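Local structure of DNA topoisomerase 2-associated protein PAT1 (Saccharomyces cerevisiae, 5LMG) at residues Ile250-Asn260 and Met272-Leu281. The protein activates mRNA decapping and represses translation in yeast, its C-terminal domain binding the decapping enzyme Dcp2 and the exonuclease Xrn1 directly. The protein carries 2 engineered substitutions. Numbering follows the deposited sequence.
Sequences IQLIFPPREYN and MDEAYIWAFL. Engineered in segment 272-281: A279 (natural residue Gln). With EDO (1,2-ethanediol), chain H; EDO (1,2-ethanediol), chain K.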
ATOM      1  N   ILE A 250      -0.114  -7.868  13.861  1.00 41.29           N
ATOM      2  CA  ILE A 250      -1.129  -7.133  13.082  1.00 41.67           C
ATOM      3  C   ILE A 250      -1.275  -5.653  13.539  1.00 46.03           C
ATOM      4  O   ILE A 250      -1.392  -4.769  12.686  1.00 45.29           O
ATOM      5  CB  ILE A 250      -2.500  -7.883  13.020  1.00 44.45           C
ATOM      6  CG1 ILE A 250      -2.348  -9.245  12.287  1.00 45.32           C
ATOM      7  CG2 ILE A 250      -3.591  -7.034  12.326  1.00 44.29           C
ATOM      8  CD1 ILE A 250      -3.508 -10.310  12.557  1.00 46.92           C
ATOM      9  N   GLN A 251      -1.226  -5.384  14.857  1.00 43.30           N
ATOM     10  CA  GLN A 251      -1.327  -4.029  15.418  1.00 43.84           C
ATOM     11  C   GLN A 251      -0.190  -3.082  14.927  1.00 46.47           C
ATOM     12  O   GLN A 251      -0.410  -1.869  14.815  1.00 44.09           O
ATOM     13  CB  GLN A 251      -1.420  -4.095  16.962  1.00 45.88           C
ATOM     14  CG  GLN A 251      -0.949  -2.855  17.746  1.00 68.20           C
ATOM     15  CD  GLN A 251      -1.897  -1.679  17.660  1.00 87.79           C
ATOM     16  OE1 GLN A 251      -3.075  -1.764  18.038  1.00 87.57           O
ATOM     17  NE2 GLN A 251      -1.381  -0.533  17.233  1.00 71.65           N
ATOM     18  N   LEU A 252       0.988  -3.650  14.571  1.00 43.36           N
ATOM     19  CA  LEU A 252       2.159  -2.882  14.105  1.00 42.71           C
ATOM     20  C   LEU A 252       1.943  -2.156  12.758  1.00 45.67           C
ATOM     21  O   LEU A 252       2.762  -1.325  12.370  1.00 45.57           O
ATOM     22  CB  LEU A 252       3.424  -3.755  14.069  1.00 42.71           C
ATOM     23  CG  LEU A 252       3.851  -4.436  15.384  1.00 48.17           C
ATOM     24  CD1 LEU A 252       5.130  -5.238  15.172  1.00 48.50           C
ATOM     25  CD2 LEU A 252       4.053  -3.417  16.525  1.00 50.78           C
ATOM     26  N   ILE A 253       0.835  -2.444  12.065  1.00 40.84           N
ATOM     27  CA  ILE A 253       0.476  -1.765  10.821  1.00 39.58           C
ATOM     28  C   ILE A 253       0.008  -0.312  11.111  1.00 42.74           C
ATOM     29  O   ILE A 253       0.048   0.525  10.211  1.00 42.36           O
ATOM     30  CB  ILE A 253      -0.526  -2.579   9.955  1.00 41.95           C
ATOM     31  CG1 ILE A 253      -1.963  -2.542  10.536  1.00 41.56           C
ATOM     32  CG2 ILE A 253      -0.034  -4.025   9.705  1.00 43.23           C
ATOM     33  CD1 ILE A 253      -3.019  -3.262   9.692  1.00 46.74           C
ATOM     34  N   PHE A 254      -0.424  -0.024  12.368  1.00 38.71           N
ATOM     35  CA  PHE A 254      -0.861   1.313  12.810  1.00 39.12           C
ATOM     36  C   PHE A 254       0.378   2.048  13.366  1.00 44.25           C
ATOM     37  O   PHE A 254       0.929   1.601  14.374  1.00 43.85           O
ATOM     38  CB  PHE A 254      -1.975   1.210  13.872  1.00 40.40           C
ATOM     39  CG  PHE A 254      -3.296   0.681  13.363  1.00 41.30           C
ATOM     40  CD1 PHE A 254      -3.535  -0.689  13.291  1.00 43.54           C
ATOM     41  CD2 PHE A 254      -4.304   1.553  12.955  1.00 42.30           C
ATOM     42  CE1 PHE A 254      -4.760  -1.180  12.813  1.00 43.84           C
ATOM     43  CE2 PHE A 254      -5.533   1.065  12.491  1.00 44.19           C
ATOM     44  CZ  PHE A 254      -5.759  -0.301  12.436  1.00 42.07           C
ATOM     45  N   PRO A 255       0.872   3.120  12.691  1.00 41.54           N
ATOM     46  CA  PRO A 255       2.094   3.802  13.173  1.00 42.43           C
ATOM     47  C   PRO A 255       1.927   4.519  14.515  1.00 45.98           C
ATOM     48  O   PRO A 255       0.791   4.865  14.869  1.00 44.39           O
ATOM     49  CB  PRO A 255       2.421   4.804  12.049  1.00 43.63           C
ATOM     50  CG  PRO A 255       1.622   4.357  10.872  1.00 47.55           C
ATOM     51  CD  PRO A 255       0.375   3.752  11.457  1.00 43.03           C
ATOM     52  N   PRO A 256       3.034   4.760  15.271  1.00 43.28           N
ATOM     53  CA  PRO A 256       2.908   5.497  16.538  1.00 44.01           C
ATOM     54  C   PRO A 256       2.409   6.919  16.318  1.00 48.08           C
ATOM     55  O   PRO A 256       2.534   7.478  15.222  1.00 46.30           O
ATOM     56  CB  PRO A 256       4.334   5.506  17.112  1.00 46.27           C
ATOM     57  CG  PRO A 256       5.113   4.547  16.287  1.00 50.58           C
ATOM     58  CD  PRO A 256       4.445   4.456  14.970  1.00 45.22           C
ATOM     59  N   ARG A 257       1.824   7.486  17.362  1.00 45.81           N
ATOM     60  CA  ARG A 257       1.260   8.822  17.352  1.00 46.38           C
ATOM     61  C   ARG A 257       2.282   9.920  17.065  1.00 49.61           C
ATOM     62  O   ARG A 257       1.947  10.907  16.409  1.00 48.96           O
ATOM     63  CB  ARG A 257       0.586   9.060  18.689  1.00 51.54           C
ATOM     64  CG  ARG A 257      -0.813   9.637  18.589  1.00 68.11           C
ATOM     65  CD  ARG A 257      -0.797  11.149  18.572  1.00 79.57           C
ATOM     66  NE  ARG A 257       0.213  11.699  19.475  1.00 87.47           N
ATOM     67  CZ  ARG A 257       0.281  12.972  19.834  1.00 99.23           C
ATOM     68  NH1 ARG A 257       1.245  13.388  20.645  1.00 84.78           N
ATOM     69  NH2 ARG A 257      -0.594  13.852  19.357  1.00 83.50           N
ATOM     70  N   GLU A 258       3.523   9.754  17.556  1.00 46.39           N
ATOM     71  CA  GLU A 258       4.612  10.716  17.337  1.00 46.45           C
ATOM     72  C   GLU A 258       4.940  10.792  15.839  1.00 49.08           C
ATOM     73  O   GLU A 258       5.224  11.876  15.321  1.00 47.91           O
ATOM     74  CB  GLU A 258       5.871  10.430  18.197  1.00 48.37           C
ATOM     75  CG  GLU A 258       5.943   9.075  18.894  1.00 64.53           C
ATOM     76  CD  GLU A 258       4.954   8.835  20.023  1.00 77.08           C
ATOM     77  OE1 GLU A 258       5.021   9.545  21.053  1.00 68.97           O
ATOM     78  OE2 GLU A 258       4.087   7.947  19.857  1.00 63.22           O
ATOM     79  N   TYR A 259       4.827   9.636  15.133  1.00 43.80           N
ATOM     80  CA  TYR A 259       5.025   9.559  13.694  1.00 41.87           C
ATOM     81  C   TYR A 259       3.887  10.286  12.982  1.00 45.23           C
ATOM     82  O   TYR A 259       4.169  11.139  12.135  1.00 44.05           O
ATOM     83  CB  TYR A 259       5.112   8.107  13.245  1.00 41.59           C
ATOM     84  CG  TYR A 259       5.331   7.913  11.764  1.00 42.15           C
ATOM     85  CD1 TYR A 259       6.606   7.998  11.211  1.00 43.53           C
ATOM     86  CD2 TYR A 259       4.278   7.552  10.926  1.00 42.73           C
ATOM     87  CE1 TYR A 259       6.827   7.748   9.860  1.00 43.78           C
ATOM     88  CE2 TYR A 259       4.492   7.266   9.579  1.00 43.50           C
ATOM     89  CZ  TYR A 259       5.772   7.345   9.056  1.00 49.30           C
ATOM     90  OH  TYR A 259       5.988   7.064   7.734  1.00 48.58           O
ATOM     91  N   ASN A 260       2.618   9.984  13.345  1.00 41.49           N
ATOM     92  CA  ASN A 260       1.438  10.633  12.756  1.00 42.42           C
ATOM     93  C   ASN A 260       1.518  12.156  12.860  1.00 48.25           C
ATOM     94  O   ASN A 260       1.349  12.848  11.850  1.00 46.30           O
ATOM     95  CB  ASN A 260       0.145  10.120  13.395  1.00 44.24           C
ATOM     96  CG  ASN A 260      -0.187   8.680  13.100  1.00 60.72           C
ATOM     97  OD1 ASN A 260       0.340   8.056  12.171  1.00 52.48           O
ATOM     98  ND2 ASN A 260      -1.096   8.125  13.885  1.00 51.48           N
ATOM     99  N   MET A 272      -4.840  12.112  10.512  1.00 54.50           N
ATOM    100  CA  MET A 272      -3.962  11.224   9.752  1.00 54.20           C
ATOM    101  C   MET A 272      -4.837  10.302   8.896  1.00 56.28           C
ATOM    102  O   MET A 272      -5.777   9.705   9.419  1.00 56.88           O
ATOM    103  CB  MET A 272      -3.055  10.414  10.697  1.00 56.72           C
ATOM    104  CG  MET A 272      -1.977   9.628   9.990  1.00 59.95           C
ATOM    105  SD  MET A 272      -0.623  10.673   9.402  1.00 63.79           S
ATOM    106  CE  MET A 272       0.566   9.428   8.998  1.00 60.03           C
ATOM    107  N   ASP A 273      -4.577  10.242   7.579  1.00 51.30           N
ATOM    108  CA  ASP A 273      -5.347   9.375   6.679  1.00 50.48           C
ATOM    109  C   ASP A 273      -4.896   7.920   6.884  1.00 50.95           C
ATOM    110  O   ASP A 273      -3.767   7.562   6.533  1.00 49.98           O
ATOM    111  CB  ASP A 273      -5.204   9.806   5.208  1.00 52.23           C
ATOM    112  CG  ASP A 273      -6.217   9.201   4.243  1.00 66.12           C
ATOM    113  OD1 ASP A 273      -6.840   8.172   4.593  1.00 66.60           O
ATOM    114  OD2 ASP A 273      -6.364   9.739   3.125  1.00 73.82           O
ATOM    115  N   GLU A 274      -5.776   7.100   7.484  1.00 46.03           N
ATOM    116  CA  GLU A 274      -5.481   5.691   7.742  1.00 45.22           C
ATOM    117  C   GLU A 274      -6.387   4.739   6.946  1.00 45.61           C
ATOM    118  O   GLU A 274      -6.450   3.536   7.262  1.00 41.64           O
ATOM    119  CB  GLU A 274      -5.484   5.391   9.256  1.00 46.63           C
ATOM    120  CG  GLU A 274      -4.304   6.043   9.966  1.00 56.90           C
ATOM    121  CD  GLU A 274      -3.917   5.546  11.346  1.00 71.91           C
ATOM    122  OE1 GLU A 274      -4.809   5.091  12.095  1.00 62.01           O
ATOM    123  OE2 GLU A 274      -2.723   5.669  11.699  1.00 67.88           O
ATOM    124  N   ALA A 275      -7.038   5.268   5.870  1.00 42.16           N
ATOM    125  CA  ALA A 275      -7.919   4.511   4.965  1.00 42.17           C
ATOM    126  C   ALA A 275      -7.225   3.290   4.363  1.00 44.42           C
ATOM    127  O   ALA A 275      -7.833   2.221   4.315  1.00 42.81           O
ATOM    128  CB  ALA A 275      -8.465   5.405   3.862  1.00 43.36           C
ATOM    129  N   TYR A 276      -5.936   3.435   3.966  1.00 40.40           N
ATOM    130  CA  TYR A 276      -5.114   2.349   3.411  1.00 40.22           C
ATOM    131  C   TYR A 276      -4.896   1.198   4.440  1.00 41.40           C
ATOM    132  O   TYR A 276      -4.675   0.061   4.026  1.00 39.51           O
ATOM    133  CB  TYR A 276      -3.758   2.890   2.899  1.00 41.20           C
ATOM    134  CG  TYR A 276      -2.782   3.260   3.994  1.00 43.17           C
ATOM    135  CD1 TYR A 276      -2.932   4.440   4.719  1.00 45.44           C
ATOM    136  CD2 TYR A 276      -1.700   2.436   4.301  1.00 43.76           C
ATOM    137  CE1 TYR A 276      -2.053   4.774   5.748  1.00 47.60           C
ATOM    138  CE2 TYR A 276      -0.810   2.764   5.325  1.00 44.51           C
ATOM    139  CZ  TYR A 276      -0.984   3.943   6.036  1.00 50.57           C
ATOM    140  OH  TYR A 276      -0.128   4.291   7.049  1.00 50.26           O
ATOM    141  N   ILE A 277      -4.924   1.504   5.759  1.00 37.19           N
ATOM    142  CA  ILE A 277      -4.756   0.483   6.810  1.00 36.92           C
ATOM    143  C   ILE A 277      -6.019  -0.368   6.877  1.00 40.20           C
ATOM    144  O   ILE A 277      -5.927  -1.598   6.896  1.00 37.66           O
ATOM    145  CB  ILE A 277      -4.373   1.080   8.199  1.00 40.10           C
ATOM    146  CG1 ILE A 277      -3.049   1.875   8.128  1.00 40.14           C
ATOM    147  CG2 ILE A 277      -4.301  -0.032   9.258  1.00 41.83           C
ATOM    148  CD1 ILE A 277      -2.691   2.717   9.371  1.00 40.83           C
ATOM    149  N   TRP A 278      -7.201   0.299   6.923  1.00 39.32           N
ATOM    150  CA  TRP A 278      -8.493  -0.394   6.971  1.00 39.82           C
ATOM    151  C   TRP A 278      -8.771  -1.139   5.667  1.00 42.46           C
ATOM    152  O   TRP A 278      -9.430  -2.170   5.715  1.00 42.08           O
ATOM    153  CB  TRP A 278      -9.639   0.561   7.364  1.00 38.85           C
ATOM    154  CG  TRP A 278      -9.457   1.168   8.727  1.00 39.63           C
ATOM    155  CD1 TRP A 278      -9.041   2.440   9.005  1.00 42.22           C
ATOM    156  CD2 TRP A 278      -9.562   0.491   9.993  1.00 39.41           C
ATOM    157  NE1 TRP A 278      -8.910   2.608  10.366  1.00 42.01           N
ATOM    158  CE2 TRP A 278      -9.204   1.421  10.996  1.00 43.71           C
ATOM    159  CE3 TRP A 278      -9.923  -0.815  10.379  1.00 40.77           C
ATOM    160  CZ2 TRP A 278      -9.230   1.098  12.363  1.00 43.37           C
ATOM    161  CZ3 TRP A 278      -9.917  -1.145  11.729  1.00 42.42           C
ATOM    162  CH2 TRP A 278      -9.573  -0.197  12.705  1.00 42.96           C
ATOM    163  N   ALA A 279      -8.235  -0.647   4.516  1.00 39.65           N
ATOM    164  CA  ALA A 279      -8.369  -1.311   3.206  1.00 39.00           C
ATOM    165  C   ALA A 279      -7.557  -2.613   3.219  1.00 40.28           C
ATOM    166  O   ALA A 279      -8.051  -3.646   2.762  1.00 37.86           O
ATOM    167  CB  ALA A 279      -7.914  -0.392   2.081  1.00 39.20           C
ATOM    168  N   PHE A 280      -6.346  -2.579   3.800  1.00 36.77           N
ATOM    169  CA  PHE A 280      -5.526  -3.773   3.967  1.00 36.83           C
ATOM    170  C   PHE A 280      -6.248  -4.803   4.858  1.00 39.09           C
ATOM    171  O   PHE A 280      -6.317  -5.972   4.481  1.00 36.54           O
ATOM    172  CB  PHE A 280      -4.139  -3.441   4.562  1.00 38.86           C
ATOM    173  CG  PHE A 280      -3.394  -4.669   5.055  1.00 40.22           C
ATOM    174  CD1 PHE A 280      -2.737  -5.514   4.161  1.00 42.72           C
ATOM    175  CD2 PHE A 280      -3.373  -4.993   6.409  1.00 41.49           C
ATOM    176  CE1 PHE A 280      -2.064  -6.656   4.613  1.00 43.65           C
ATOM    177  CE2 PHE A 280      -2.723  -6.147   6.859  1.00 44.65           C
ATOM    178  CZ  PHE A 280      -2.059  -6.969   5.959  1.00 43.35           C
ATOM    179  N   LEU A 281      -6.782  -4.355   6.029  1.00 36.95           N
ATOM    180  CA  LEU A 281      -7.473  -5.222   6.993  1.00 37.26           C
ATOM    181  C   LEU A 281      -8.719  -5.848   6.385  1.00 40.97           C
ATOM    182  O   LEU A 281      -9.019  -6.986   6.697  1.00 39.42           O
ATOM    183  CB  LEU A 281      -7.820  -4.473   8.290  1.00 37.19           C
ATOM    184  CG  LEU A 281      -6.663  -4.124   9.231  1.00 40.51           C
ATOM    185  CD1 LEU A 281      -7.123  -3.164  10.321  1.00 40.18           C
ATOM    186  CD2 LEU A 281      -6.052  -5.387   9.879  1.00 41.71           C
TER
HETATM  187  C1  EDO H 804      -3.644   5.291  15.847  1.00 66.28           C
HETATM  188  O1  EDO H 804      -4.703   4.747  15.071  1.00 65.04           O
HETATM  189  C2  EDO H 804      -2.327   4.563  15.491  1.00 67.62           C
HETATM  190  O2  EDO H 804      -1.882   4.888  14.170  1.00 65.39           O
HETATM  191  C1  EDO K 807       3.491   7.736   5.738  1.00 68.53           C
HETATM  192  O1  EDO K 807       4.826   7.526   5.312  1.00 69.14           O
HETATM  193  C2  EDO K 807       2.805   8.761   4.815  1.00 68.38           C
HETATM  194  O2  EDO K 807       1.485   8.972   5.290  1.00 68.81           O
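I250 meets L281 through methyl groups, CG2 to CD2, and opens a worked example of how a 3-10 turn and the loop after it pack against a helix: apolar contacts at one end, polar groups at the other. One 3-10 turn later, I253 directs its CD1 between three side chains of helix 275-286, lying 3.5 Å from I277 CG2 and also touching F280 CD2 and L281 CD2. With CG1 set between backbone N and carbonyl carbon (chi1 75°), the branch reaches into this group.

F254 follows, its ring bearing on four residues. I277 CG2 sits over one face in a CH-pi contact, 3.6 Å from the ring centroid, while the ring's edge points at the face of W278 in a T-shaped pair, centroids 5.3 Å apart and planes at 66°. E274 OE1 lies at the ring edge, 3.7 Å from F254 CD2, and L281 CD1 comes within 3.8 Å of F254 CZ. Replacing the F254 ring by an alanine is likely to leave the W278 face without its aromatic mate and open a gap beside I277 CG2.

P255 then rests its CD on I277 CD1, 3.9 Å away. At N260 the character changes: M272 lays CG beside N260 OD1, a buried oxygen without a polar partner, and a bend at chi2 (75°) folds the chain so that CE also comes to 3.5 Å from that oxygen. An ethanediol, probably from the crystallisation liquor, has its O2 within hydrogen-bonding distance of both E274 OE2 and P255 O, though its single proton can serve only one at a time, and N260 ND2 adds a weak bond to it; E303 of helix 290-322 binds ethanediol too.

No direct hydrogen bond joins the two segments, so in this mainly helical domain their cohesion rests on apolar fit, and the carboxylate meets its neighbours partly through a borrowed diol.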